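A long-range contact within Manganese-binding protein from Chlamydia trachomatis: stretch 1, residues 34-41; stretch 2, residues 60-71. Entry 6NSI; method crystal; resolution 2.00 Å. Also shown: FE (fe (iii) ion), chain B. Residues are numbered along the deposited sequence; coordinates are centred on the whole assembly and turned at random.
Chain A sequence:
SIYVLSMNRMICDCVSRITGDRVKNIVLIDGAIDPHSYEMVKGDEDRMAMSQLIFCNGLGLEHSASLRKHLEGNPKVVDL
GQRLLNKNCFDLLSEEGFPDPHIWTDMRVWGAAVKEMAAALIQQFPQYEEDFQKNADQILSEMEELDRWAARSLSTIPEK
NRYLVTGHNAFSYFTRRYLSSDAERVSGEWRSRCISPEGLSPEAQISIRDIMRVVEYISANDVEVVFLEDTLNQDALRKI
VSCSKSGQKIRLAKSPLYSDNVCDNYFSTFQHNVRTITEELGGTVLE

Stretch 1 34-41: DPHSYEMV
Stretch 2 (60-71) GLEHSASLRKHL

Stretch 1 has no regular helix or strand. Stretch 2 begins as loop and becomes helix at 65-71. Numbering rises in the same direction on both: CA of His36 lies 5.3 Å from CA of Leu61, and CA of Glu39 lies 5.3 Å from CA of Ser66.

Met40 covers the most surface. It is extended (phi/psi -61/139), with chi1 m, chi2 t and chi3 p. Its CG lies 3.6 Å from Leu67 CD2, an apolar contact. Its SD and CE lie over one face of the His70 ring, with CE 3.3 Å from the ring centroid. His70 (chi1 m) is held by its ND1 donating to Ser66 O at 2.9 Å. Met40 N donates weakly to Ser66 OG at 2.9 Å.

Leu61 (chi1 t, chi2 p) and His36 (chi1 m, chi2 -88°) form the other end. Leu61 CD1 packs over a face of the His36 ring, 3.7 Å from His36 ND1. His36 NE2 binds the iron at 2.1 Å. Pro35 O and Leu61 O are both acceptors, so water 1 bridges them by donating to each.

Between these ends, Ser64 (chi1 p) caps the helix. Its OG donates to Tyr38 O at 2.6 Å and accepts from Leu67 N at 3.3 Å. Ser66 N donates to Glu39 OE2 at 3.3 Å.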

# COMPACT_ATOMS: atom_id res chain seq x y z
N ASP A 34 -12.01 -1.45 -5.41
CA ASP A 34 -11.68 -0.99 -4.07
C ASP A 34 -11.58 -2.17 -3.12
O ASP A 34 -12.61 -2.78 -2.79
CB ASP A 34 -12.73 -0.00 -3.58
CG ASP A 34 -12.61 0.29 -2.10
OD1 ASP A 34 -11.45 0.38 -1.63
OD2 ASP A 34 -13.65 0.46 -1.42
N PRO A 35 -10.39 -2.51 -2.62
CA PRO A 35 -10.28 -3.65 -1.69
C PRO A 35 -10.94 -3.37 -0.36
O PRO A 35 -11.42 -4.32 0.28
CB PRO A 35 -8.76 -3.83 -1.53
CG PRO A 35 -8.21 -2.42 -1.74
CD PRO A 35 -9.11 -1.78 -2.77
N HIS A 36 -10.99 -2.11 0.07
CA HIS A 36 -11.54 -1.77 1.38
C HIS A 36 -12.97 -2.29 1.54
O HIS A 36 -13.36 -2.74 2.62
CB HIS A 36 -11.54 -0.26 1.59
CG HIS A 36 -10.17 0.35 1.65
ND1 HIS A 36 -9.45 0.45 2.82
CD2 HIS A 36 -9.40 0.90 0.69
CE1 HIS A 36 -8.30 1.04 2.58
NE2 HIS A 36 -8.24 1.32 1.29
N SER A 37 -13.76 -2.19 0.47
CA SER A 37 -15.18 -2.51 0.54
C SER A 37 -15.52 -3.74 -0.29
O SER A 37 -16.69 -3.95 -0.63
CB SER A 37 -16.01 -1.32 0.07
OG SER A 37 -15.79 -1.09 -1.31
N TYR A 38 -14.52 -4.56 -0.60
CA TYR A 38 -14.76 -5.75 -1.40
C TYR A 38 -15.73 -6.67 -0.67
O TYR A 38 -15.55 -6.96 0.51
CB TYR A 38 -13.46 -6.49 -1.67
CG TYR A 38 -13.62 -7.67 -2.60
CD1 TYR A 38 -13.72 -7.49 -3.97
CD2 TYR A 38 -13.66 -8.97 -2.11
CE1 TYR A 38 -13.85 -8.57 -4.82
CE2 TYR A 38 -13.79 -10.05 -2.95
CZ TYR A 38 -13.90 -9.84 -4.31
OH TYR A 38 -14.03 -10.92 -5.16
N GLU A 39 -16.77 -7.09 -1.37
CA GLU A 39 -17.66 -8.12 -0.87
C GLU A 39 -17.45 -9.36 -1.72
O GLU A 39 -17.23 -9.26 -2.93
CB GLU A 39 -19.13 -7.66 -0.90
CG GLU A 39 -19.42 -6.39 -0.09
CD GLU A 39 -19.83 -6.67 1.37
OE1 GLU A 39 -20.12 -5.69 2.11
OE2 GLU A 39 -19.88 -7.86 1.78
N MET A 40 -17.46 -10.52 -1.08
CA MET A 40 -17.17 -11.74 -1.81
C MET A 40 -18.19 -11.94 -2.92
O MET A 40 -19.38 -11.68 -2.75
CB MET A 40 -17.15 -12.94 -0.88
CG MET A 40 -15.93 -12.94 0.04
SD MET A 40 -16.20 -13.95 1.49
CE MET A 40 -16.39 -15.55 0.70
N VAL A 41 -17.69 -12.37 -4.08
CA VAL A 41 -18.52 -12.73 -5.21
C VAL A 41 -18.67 -14.25 -5.23
O VAL A 41 -17.95 -14.98 -4.54
CB VAL A 41 -17.94 -12.19 -6.54
CG1 VAL A 41 -17.80 -10.65 -6.49
CG2 VAL A 41 -16.59 -12.83 -6.83
N GLY A 60 -7.61 -4.07 9.22
CA GLY A 60 -8.90 -3.62 8.74
C GLY A 60 -9.11 -3.60 7.24
O GLY A 60 -10.15 -3.10 6.79
N LEU A 61 -8.17 -4.11 6.44
CA LEU A 61 -8.33 -4.02 4.99
C LEU A 61 -9.43 -4.95 4.49
O LEU A 61 -10.13 -4.63 3.52
CB LEU A 61 -7.01 -4.34 4.29
CG LEU A 61 -7.07 -4.05 2.79
CD1 LEU A 61 -7.33 -2.55 2.53
CD2 LEU A 61 -5.77 -4.52 2.14
N GLU A 62 -9.56 -6.12 5.11
CA GLU A 62 -10.60 -7.09 4.76
C GLU A 62 -11.81 -6.93 5.68
O GLU A 62 -12.26 -7.88 6.31
CB GLU A 62 -10.03 -8.50 4.83
CG GLU A 62 -8.88 -8.78 3.83
CD GLU A 62 -7.48 -8.53 4.42
OE1 GLU A 62 -7.34 -8.39 5.66
OE2 GLU A 62 -6.51 -8.47 3.63
N HIS A 63 -12.35 -5.71 5.79
CA HIS A 63 -13.30 -5.39 6.85
C HIS A 63 -14.77 -5.50 6.43
O HIS A 63 -15.65 -5.26 7.26
CB HIS A 63 -13.03 -3.98 7.40
CG HIS A 63 -13.74 -2.89 6.66
ND1 HIS A 63 -15.05 -2.53 6.93
CD2 HIS A 63 -13.33 -2.07 5.66
CE1 HIS A 63 -15.41 -1.55 6.12
NE2 HIS A 63 -14.38 -1.25 5.35
N SER A 64 -15.05 -5.85 5.18
CA SER A 64 -16.42 -6.07 4.75
C SER A 64 -17.04 -7.25 5.48
O SER A 64 -16.36 -8.20 5.88
CB SER A 64 -16.47 -6.30 3.25
OG SER A 64 -16.27 -7.67 2.94
N ALA A 65 -18.37 -7.17 5.68
CA ALA A 65 -19.10 -8.22 6.38
C ALA A 65 -18.94 -9.57 5.70
O ALA A 65 -18.94 -10.61 6.37
CB ALA A 65 -20.58 -7.85 6.48
N SER A 66 -18.82 -9.58 4.37
CA SER A 66 -18.58 -10.81 3.62
C SER A 66 -17.28 -11.48 4.06
O SER A 66 -17.26 -12.67 4.40
CB SER A 66 -18.51 -10.48 2.13
OG SER A 66 -18.72 -11.63 1.34
N LEU A 67 -16.18 -10.73 4.05
CA LEU A 67 -14.87 -11.30 4.34
C LEU A 67 -14.73 -11.64 5.82
O LEU A 67 -14.11 -12.66 6.17
CB LEU A 67 -13.76 -10.34 3.89
CG LEU A 67 -13.71 -9.97 2.40
CD1 LEU A 67 -12.84 -8.74 2.12
CD2 LEU A 67 -13.24 -11.15 1.55
N ARG A 68 -15.30 -10.82 6.71
CA ARG A 68 -15.22 -11.10 8.14
C ARG A 68 -15.88 -12.43 8.50
O ARG A 68 -15.37 -13.15 9.37
CB ARG A 68 -15.86 -9.97 8.94
CG ARG A 68 -14.99 -8.75 9.11
CD ARG A 68 -15.86 -7.52 9.27
NE ARG A 68 -15.83 -6.98 10.63
CZ ARG A 68 -14.93 -6.10 11.06
NH1 ARG A 68 -13.98 -5.66 10.24
NH2 ARG A 68 -14.96 -5.66 12.32
N LYS A 69 -17.00 -12.78 7.84
CA LYS A 69 -17.64 -14.08 8.10
C LYS A 69 -16.67 -15.22 7.84
O LYS A 69 -16.57 -16.17 8.63
CB LYS A 69 -18.88 -14.28 7.21
CG LYS A 69 -19.96 -13.23 7.29
CD LYS A 69 -21.16 -13.54 6.35
CE LYS A 69 -20.73 -14.06 4.96
NZ LYS A 69 -21.27 -13.28 3.79
N HIS A 70 -15.95 -15.14 6.71
CA HIS A 70 -15.14 -16.24 6.21
C HIS A 70 -13.72 -16.24 6.74
O HIS A 70 -13.06 -17.29 6.70
CB HIS A 70 -15.12 -16.21 4.68
CG HIS A 70 -16.45 -16.50 4.05
ND1 HIS A 70 -17.45 -15.56 3.95
CD2 HIS A 70 -16.93 -17.63 3.49
CE1 HIS A 70 -18.50 -16.10 3.36
NE2 HIS A 70 -18.21 -17.36 3.07
N LEU A 71 -13.22 -15.11 7.23
CA LEU A 71 -11.82 -14.99 7.62
C LEU A 71 -11.61 -15.03 9.13
O LEU A 71 -10.61 -15.59 9.60
CB LEU A 71 -11.21 -13.70 7.07
CG LEU A 71 -11.14 -13.52 5.56
CD1 LEU A 71 -10.47 -12.17 5.21
CD2 LEU A 71 -10.41 -14.69 4.91
FE FE B . -6.76 2.50 0.48
O HOH W 1 -9.83 -6.16 1.49
O HOH W 2 -10.40 -1.01 4.96
O HOH W 3 -13.36 -5.50 3.05
O HOH W 4 -20.15 -5.25 4.63
O HOH W 5 -20.57 -11.22 -0.44